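Side-chain contacts in hemolysin activator protein CdiB (PDB 6WIL), which probably exports a large toxin protein across the outer membrane as the TpsB (Omp85-type) transporter of a contact-dependent growth inhibition system: residues A[27-32]-A[181-186]; A[170-175]-A[323-328]. All blocks are in the same frame, centred on the assembly; numbering follows the deposited sequence.

Interaction 1: residues A[27-32]-A[181-186]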
# COMPACT_ATOMS: atom_id res chain seq x y z
N ASP A 27 4.86 -2.82 1.70
CA ASP A 27 4.06 -3.90 2.26
C ASP A 27 4.55 -4.33 3.64
O ASP A 27 3.78 -4.94 4.39
CB ASP A 27 4.06 -5.10 1.31
CG ASP A 27 3.18 -4.88 0.09
OD1 ASP A 27 2.22 -4.09 0.19
OD2 ASP A 27 3.44 -5.50 -0.96
N GLN A 28 5.80 -4.02 3.99
CA GLN A 28 6.32 -4.42 5.30
C GLN A 28 5.69 -3.66 6.45
O GLN A 28 5.78 -4.10 7.59
CB GLN A 28 7.84 -4.23 5.33
CG GLN A 28 8.62 -5.39 4.74
CD GLN A 28 10.09 -5.05 4.53
OE1 GLN A 28 10.73 -4.44 5.39
NE2 GLN A 28 10.62 -5.43 3.37
N LEU A 29 5.04 -2.52 6.17
CA LEU A 29 4.48 -1.69 7.23
C LEU A 29 3.16 -2.29 7.71
O LEU A 29 2.20 -2.40 6.94
CB LEU A 29 4.29 -0.26 6.73
CG LEU A 29 5.56 0.36 6.13
CD1 LEU A 29 5.40 1.86 5.95
CD2 LEU A 29 6.79 0.04 6.97
N ALA A 30 3.11 -2.66 8.99
CA ALA A 30 1.97 -3.37 9.54
C ALA A 30 0.73 -2.49 9.57
O ALA A 30 0.79 -1.34 10.02
CB ALA A 30 2.30 -3.88 10.94
N GLN A 31 -0.39 -3.03 9.11
CA GLN A 31 -1.67 -2.34 9.14
C GLN A 31 -2.52 -2.84 10.30
O GLN A 31 -2.25 -3.88 10.90
CB GLN A 31 -2.43 -2.53 7.82
CG GLN A 31 -1.66 -2.06 6.61
CD GLN A 31 -1.05 -0.69 6.81
OE1 GLN A 31 -1.75 0.32 6.83
NE2 GLN A 31 0.27 -0.65 6.97
N GLN A 32 -3.56 -2.07 10.61
CA GLN A 32 -4.53 -2.49 11.62
C GLN A 32 -5.37 -3.64 11.08
O GLN A 32 -5.77 -3.65 9.92
CB GLN A 32 -5.41 -1.31 12.02
CG GLN A 32 -6.79 -1.67 12.58
CD GLN A 32 -6.76 -2.10 14.03
OE1 GLN A 32 -5.74 -1.96 14.71
NE2 GLN A 32 -7.87 -2.64 14.52
N LEU A 181 2.66 3.50 15.06
CA LEU A 181 3.52 2.95 16.09
C LEU A 181 3.94 1.52 15.77
O LEU A 181 5.00 1.07 16.23
CB LEU A 181 2.84 2.99 17.46
CG LEU A 181 2.52 4.36 18.05
CD1 LEU A 181 2.06 4.24 19.51
CD2 LEU A 181 3.72 5.28 17.94
N LYS A 182 3.14 0.79 15.01
CA LYS A 182 3.48 -0.59 14.67
C LYS A 182 4.58 -0.68 13.63
O LYS A 182 5.04 -1.80 13.34
CB LYS A 182 2.24 -1.34 14.18
CG LYS A 182 1.35 -1.82 15.31
CD LYS A 182 -0.03 -2.18 14.81
CE LYS A 182 0.00 -3.28 13.76
NZ LYS A 182 0.31 -4.61 14.34
N ARG A 183 5.03 0.44 13.06
CA ARG A 183 6.20 0.39 12.20
C ARG A 183 7.46 0.09 12.99
O ARG A 183 8.37 -0.57 12.48
CB ARG A 183 6.36 1.71 11.44
CG ARG A 183 5.26 1.96 10.43
CD ARG A 183 5.46 3.28 9.71
NE ARG A 183 4.31 3.61 8.87
CZ ARG A 183 4.30 4.60 7.99
NH1 ARG A 183 5.38 5.35 7.82
NH2 ARG A 183 3.21 4.83 7.27
N VAL A 184 7.53 0.54 14.24
CA VAL A 184 8.73 0.37 15.06
C VAL A 184 8.48 -0.38 16.35
O VAL A 184 9.45 -0.79 17.00
CB VAL A 184 9.39 1.74 15.36
CG1 VAL A 184 9.66 2.50 14.07
CG2 VAL A 184 8.52 2.55 16.29
N TYR A 185 7.23 -0.59 16.75
CA TYR A 185 6.91 -1.32 17.97
C TYR A 185 5.96 -2.47 17.68
O TYR A 185 5.19 -2.45 16.72
CB TYR A 185 6.23 -0.43 19.03
CG TYR A 185 7.04 0.73 19.53
CD1 TYR A 185 8.13 0.54 20.38
CD2 TYR A 185 6.70 2.03 19.18
CE1 TYR A 185 8.86 1.61 20.85
CE2 TYR A 185 7.43 3.10 19.64
CZ TYR A 185 8.51 2.89 20.47
OH TYR A 185 9.22 3.98 20.92
N ALA A 186 6.03 -3.48 18.54
CA ALA A 186 4.89 -4.36 18.78
C ALA A 186 3.98 -3.66 19.77
O ALA A 186 4.42 -3.31 20.87
CB ALA A 186 5.35 -5.72 19.31
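R183 reaches past L29 so that the leucine lies over one face of its guanidinium group, while K182 beside it folds over A30. From CB, the R183 chain leaves with CG anti to the carbonyl carbon (chi1 -68°) and runs extended to NE, which carries the flat group beneath the leucine methyl. Contact with the other segment begins at CD, which lies 4.0 Å from L29 CD1. R183 NE follows at 3.6 Å from the same methyl. CD1 then sits over the centre of the guanidinium, 3.6 Å from R183 CZ, touching the flat side and leaving the N-H edges to polar partners. At the tip, R183 NH2 forms a salt bridge with D283, so the charge is met beyond the leucine. Q276 and I251, on two barrel strands, also touch both L29 and R183. Segment 27-32 is the start of the linker that follows helix 8-27, the plug helix of TpsB transporters, as it leaves the barrel for the periplasmic POTRA domains; segment 181-186 runs from the last residue of helix 171-181 through a short turn into strand 185-193 of the barrel-proximal POTRA domain. K182 makes the second half of the contact. The bend at chi3 (60°) brings its CE to 3.7 Å from A30 CB, and the bend at chi4 turns NZ to 4.0 Å from the same A30 CB. CE also packs on the backbone oxygen of Q31. No hydrogen bond crosses between the segments. The linker is instead braced within itself: Q31 NE2 donates to L29 O at 2.6 Å with an N-H...O angle of 155°, approaching from above the carbonyl plane, though L29 O lies nearly in the plane of the Q31 amide. The other end of that amide, Q31 OE1, accepts from K330 NZ.

Interaction 2: residues A[170-175]-A[323-328]. With SO4 (sulfate ion), chain B.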
# COMPACT_ATOMS: atom_id res chain seq x y z
N ASN A 170 -11.81 9.08 18.95
CA ASN A 170 -12.30 8.60 17.67
C ASN A 170 -11.48 7.40 17.22
O ASN A 170 -10.25 7.45 17.25
CB ASN A 170 -12.24 9.70 16.60
CG ASN A 170 -13.09 9.38 15.40
OD1 ASN A 170 -12.72 8.54 14.57
ND2 ASN A 170 -14.24 10.04 15.29
N LEU A 171 -12.17 6.34 16.79
CA LEU A 171 -11.50 5.09 16.44
C LEU A 171 -10.66 5.21 15.18
O LEU A 171 -9.71 4.43 15.00
CB LEU A 171 -12.54 3.98 16.27
CG LEU A 171 -12.03 2.55 16.11
CD1 LEU A 171 -11.17 2.15 17.31
CD2 LEU A 171 -13.19 1.59 15.94
N LYS A 172 -10.97 6.16 14.29
CA LYS A 172 -10.16 6.33 13.09
C LYS A 172 -8.78 6.88 13.43
O LYS A 172 -7.78 6.49 12.82
CB LYS A 172 -10.86 7.25 12.09
CG LYS A 172 -12.01 6.61 11.34
CD LYS A 172 -12.61 7.59 10.33
CE LYS A 172 -14.03 7.96 10.69
NZ LYS A 172 -14.97 6.82 10.49
N ARG A 173 -8.71 7.79 14.41
CA ARG A 173 -7.43 8.35 14.83
C ARG A 173 -6.65 7.37 15.71
O ARG A 173 -5.42 7.34 15.64
CB ARG A 173 -7.66 9.67 15.57
CG ARG A 173 -8.42 10.68 14.73
CD ARG A 173 -8.50 12.04 15.39
NE ARG A 173 -9.03 13.03 14.46
CZ ARG A 173 -8.28 13.91 13.79
NH1 ARG A 173 -6.97 13.93 13.96
NH2 ARG A 173 -8.85 14.76 12.96
N LEU A 174 -7.34 6.57 16.52
CA LEU A 174 -6.66 5.52 17.27
C LEU A 174 -5.99 4.53 16.32
O LEU A 174 -4.84 4.13 16.53
CB LEU A 174 -7.64 4.80 18.19
CG LEU A 174 -8.38 5.61 19.25
CD1 LEU A 174 -9.08 4.68 20.24
CD2 LEU A 174 -7.44 6.55 19.97
N ASP A 175 -6.71 4.11 15.28
CA ASP A 175 -6.17 3.13 14.34
C ASP A 175 -5.00 3.71 13.56
O ASP A 175 -4.01 3.02 13.31
CB ASP A 175 -7.26 2.65 13.39
CG ASP A 175 -8.21 1.66 14.03
OD1 ASP A 175 -7.98 1.26 15.19
OD2 ASP A 175 -9.20 1.28 13.36
N ILE A 323 -6.97 10.08 3.68
CA ILE A 323 -8.13 10.95 3.56
C ILE A 323 -9.37 10.26 4.11
O ILE A 323 -10.31 10.93 4.56
CB ILE A 323 -8.33 11.39 2.10
CG1 ILE A 323 -8.44 10.18 1.19
CG2 ILE A 323 -7.20 12.29 1.64
CD1 ILE A 323 -8.62 10.54 -0.27
N SER A 324 -9.38 8.93 4.10
CA SER A 324 -10.52 8.16 4.56
C SER A 324 -10.06 6.77 4.98
O SER A 324 -9.26 6.14 4.28
CB SER A 324 -11.60 8.05 3.48
OG SER A 324 -12.39 6.89 3.66
N ARG A 325 -10.60 6.29 6.10
CA ARG A 325 -10.27 4.94 6.56
C ARG A 325 -11.41 4.41 7.41
O ARG A 325 -12.26 5.16 7.91
CB ARG A 325 -8.96 4.92 7.35
CG ARG A 325 -9.03 5.59 8.71
CD ARG A 325 -7.75 5.31 9.47
NE ARG A 325 -7.62 3.89 9.77
CZ ARG A 325 -6.47 3.22 9.76
NH1 ARG A 325 -5.34 3.85 9.46
NH2 ARG A 325 -6.45 1.93 10.04
N SER A 326 -11.41 3.09 7.59
CA SER A 326 -12.35 2.42 8.47
C SER A 326 -11.76 1.07 8.83
O SER A 326 -10.62 0.75 8.48
CB SER A 326 -13.72 2.25 7.82
OG SER A 326 -13.75 1.08 7.03
N GLY A 327 -12.56 0.26 9.53
CA GLY A 327 -12.14 -1.09 9.85
C GLY A 327 -11.92 -1.97 8.64
O GLY A 327 -11.27 -3.01 8.75
N GLN A 328 -12.45 -1.58 7.48
CA GLN A 328 -12.34 -2.41 6.28
C GLN A 328 -11.72 -1.68 5.09
O GLN A 328 -11.65 -2.27 4.00
CB GLN A 328 -13.71 -2.96 5.88
CG GLN A 328 -14.44 -3.65 7.02
CD GLN A 328 -15.35 -4.75 6.53
OE1 GLN A 328 -14.93 -5.90 6.39
NE2 GLN A 328 -16.61 -4.41 6.28
S SO4 B . -5.50 16.25 11.08
O1 SO4 B . -6.66 15.53 10.56
O2 SO4 B . -4.51 16.40 10.02
O3 SO4 B . -4.92 15.49 12.20
O4 SO4 B . -5.90 17.57 11.56
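The first turn of helix 171-181 passes over the end of strand 308-326, with the CA atoms of K172 and S326 6.4 Å apart. The side chains of K172 and R325 run antiparallel alongside each other, their CG atoms 4.1 Å apart. K172 CD rests 3.4 Å from R325 O, an aliphatic contact with a backbone carbonyl. A chi1 of 70° sets CG of R325 over the backbone, flanked by N and C, and the bend at chi3 turns the guanidinium toward the helix, under D175 CB. That carbon comes over one face of the group, 3.5 Å from R325 NH2. The D175 carboxylate is not a salt-bridge partner: OD2 stays 4.4 Å from R325 NH2, well out of the guanidinium plane, and accepts from Y35 OH. Nearby opposite charges may still ease burial of both groups. R325 NH1 donates to Q176 OE1, on the residue after D175, and NH2 forms a salt bridge with E179, one turn on from D175. N170 caps the helix, its OD1 accepting from K172 N in the carbonyl plane on a lone pair. R173 points away from the strand, and its NH1 donates to sulfate O3 at 3.1 Å in the guanidinium plane; R321 also binds this ion, which probably comes from the crystallisation liquor. In the strand's closing turn, S326 OG accepts from Q328 N in an ST turn. This helix-to-hairpin contact is one of the places where CdiB holds a POTRA domain against the periplasmic rim of its 16-stranded barrel, as in TpsB members of the Omp85 superfamily.

How the interactions relate
Both contacts involve the same stretch of the barrel-proximal POTRA domain: interaction 2 uses the start of helix 171-181, interaction 1 the turn after it. Their partners differ, the linker following the plug helix in interaction 1 and a barrel hairpin in interaction 2. Interaction 1 lies nearer the surface, among partly exposed residues; interaction 2 is more buried. Neither has a hydrogen bond between its segments, and in each an aliphatic carbon covers an arginine face while the charge is paired outside the two segments. The two meet at Q32, whose CB is 3.9 Å from R325 NH2, joining linker, helix and barrel.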